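Local coordinates for protein tannase (Lactobacillus plantarum, PDB 4JUI) that hydrolyses gallate esters of tannins and binds ethyl gallate in the pocket of an alpha/beta-hydrolase fold, at residues A[123-128]-A[363-368]. The protein carries 1 engineered substitution. Sequence-based numbering, arbitrary orientation.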
loop_
_atom_site.group_PDB
_atom_site.type_symbol
_atom_site.label_atom_id
_atom_site.label_comp_id
_atom_site.label_asym_id
_atom_site.label_seq_id
_atom_site.Cartn_x
_atom_site.Cartn_y
_atom_site.Cartn_z
ATOM N N SER A 123 24.694 -15.683 1.394
ATOM C CA SER A 123 26.030 -15.264 0.983
ATOM C C SER A 123 26.261 -13.752 1.098
ATOM O O SER A 123 27.363 -13.266 0.832
ATOM C CB SER A 123 26.301 -15.711 -0.452
ATOM O OG SER A 123 26.516 -14.591 -1.288
ATOM N N GLY A 124 25.229 -13.008 1.487
ATOM C CA GLY A 124 25.355 -11.567 1.639
ATOM C C GLY A 124 24.954 -10.775 0.406
ATOM O O GLY A 124 25.085 -9.551 0.373
ATOM N N GLN A 125 24.457 -11.473 -0.610
ATOM C CA GLN A 125 24.034 -10.832 -1.854
ATOM C C GLN A 125 22.598 -10.313 -1.746
ATOM O O GLN A 125 21.747 -10.969 -1.144
ATOM C CB GLN A 125 24.141 -11.835 -3.003
ATOM C CG GLN A 125 23.750 -11.284 -4.362
ATOM C CD GLN A 125 23.678 -12.361 -5.430
ATOM O OE1 GLN A 125 24.161 -13.479 -5.236
ATOM N NE2 GLN A 125 23.072 -12.029 -6.564
ATOM N N ARG A 126 22.327 -9.143 -2.325
ATOM C CA ARG A 126 20.977 -8.574 -2.293
ATOM C C ARG A 126 20.003 -9.379 -3.146
ATOM O O ARG A 126 20.241 -9.592 -4.338
ATOM C CB ARG A 126 20.995 -7.123 -2.782
ATOM C CG ARG A 126 21.647 -6.157 -1.816
ATOM C CD ARG A 126 21.463 -4.721 -2.281
ATOM N NE ARG A 126 22.040 -4.505 -3.603
ATOM C CZ ARG A 126 23.318 -4.214 -3.813
ATOM N NH1 ARG A 126 24.149 -4.117 -2.783
ATOM N NH2 ARG A 126 23.768 -4.020 -5.046
ATOM N N VAL A 127 18.901 -9.818 -2.541
ATOM C CA VAL A 127 17.911 -10.613 -3.271
ATOM C C VAL A 127 16.477 -10.102 -3.080
ATOM O O VAL A 127 15.513 -10.807 -3.385
ATOM C CB VAL A 127 17.989 -12.108 -2.876
ATOM C CG1 VAL A 127 19.327 -12.704 -3.296
ATOM C CG2 VAL A 127 17.791 -12.260 -1.382
ATOM N N GLY A 128 16.333 -8.872 -2.601
ATOM C CA GLY A 128 15.020 -8.376 -2.243
ATOM C C GLY A 128 14.587 -7.056 -2.869
ATOM O O GLY A 128 13.587 -6.486 -2.443
ATOM N N GLY A 363 17.446 -0.526 -7.089
ATOM C CA GLY A 363 18.759 -1.126 -7.306
ATOM C C GLY A 363 18.636 -2.604 -7.672
ATOM O O GLY A 363 17.526 -3.145 -7.710
ATOM N N ASP A 364 19.765 -3.255 -7.957
ATOM C CA ASP A 364 19.786 -4.703 -8.172
ATOM C C ASP A 364 21.060 -5.324 -7.595
ATOM O O ASP A 364 21.725 -4.712 -6.759
ATOM C CB ASP A 364 19.594 -5.066 -9.654
ATOM C CG ASP A 364 20.614 -4.403 -10.567
ATOM O OD1 ASP A 364 21.693 -3.996 -10.088
ATOM O OD2 ASP A 364 20.339 -4.294 -11.781
ATOM N N ALA A 365 21.397 -6.533 -8.037
ATOM C CA ALA A 365 22.572 -7.229 -7.516
ATOM C C ALA A 365 23.882 -6.498 -7.814
ATOM O O ALA A 365 24.885 -6.703 -7.122
ATOM C CB ALA A 365 22.625 -8.660 -8.043
ATOM N N THR A 366 23.865 -5.643 -8.834
ATOM C CA THR A 366 25.054 -4.883 -9.217
ATOM C C THR A 366 25.107 -3.516 -8.535
ATOM O O THR A 366 26.132 -3.139 -7.963
ATOM C CB THR A 366 25.162 -4.713 -10.748
ATOM O OG1 THR A 366 24.087 -3.893 -11.234
ATOM C CG2 THR A 366 25.103 -6.070 -11.429
ATOM N N ALA A 367 23.993 -2.793 -8.574
ATOM C CA ALA A 367 23.949 -1.419 -8.073
ATOM C C ALA A 367 22.993 -1.297 -6.895
ATOM O O ALA A 367 21.841 -1.714 -6.980
ATOM C CB ALA A 367 23.542 -0.468 -9.184
ATOM N N LYS A 368 23.473 -0.718 -5.797
ATOM C CA LYS A 368 22.659 -0.579 -4.589
ATOM C C LYS A 368 21.398 0.256 -4.834
ATOM O O LYS A 368 20.334 0.003 -4.247
ATOM C CB LYS A 368 23.502 0.041 -3.470
ATOM C CG LYS A 368 22.793 0.119 -2.125
ATOM C CD LYS A 368 23.750 0.542 -1.021
ATOM C CE LYS A 368 23.667 -0.418 0.152
ATOM N NZ LYS A 368 22.268 -0.550 0.638
HETATM O O HOH W 1 24.443 -7.863 -3.939
#
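Asp364 meets Arg126 through its backbone: its carbonyl O takes both NE and NH2 of the guanidinium, side-on and within the plane of that group. The bond from Arg126 NH2 to Asp364 O is the shorter and straighter, 2.8 Å with 156° at the hydrogen. From Arg126 NE to Asp364 O the distance is 3.2 Å, and this bond is clearly more bent, its donor lifted above the carbonyl plane. NE also reaches Gln129 OE1, just past 123-128. The arginine chain bends about its CG-CD bond (chi3 -59°), which brings the NE/NH2 edge of the guanidinium onto this oxygen. The carboxylate of Asp364 faces its own loop instead. Asp364 OD1 accepts from the backbone N of Thr366, an Asx turn, from Thr366 OG1 at 2.7 Å, and from Ala367 N, while OD2 pairs with Lys370 in a salt bridge. With Asp364 N bonded to Ala367 O as well, the turn that presents the carbonyl is tied from within. At Ala365 the methyl CB lies 3.7 Å from Gln125 NE2, brought over by an extended glutamine chain, and a water accepting from Arg126 N gives a weak bond to Ala365 O. This is a surface contact of the alpha/beta-hydrolase fold, away from the gallate pocket: it joins the loop between strand 108-112 and helix 132-146 to the loop that follows helix 357-361. Past Thr366, the backbone curls round the guanidinium, Ala367 C coming within 3.4 Å of Arg126 NH2. Lys368 CA lies over one face of the Arg126 guanidinium, offset toward the rim, and the water O sits 3.8 Å above the plane on the opposite face.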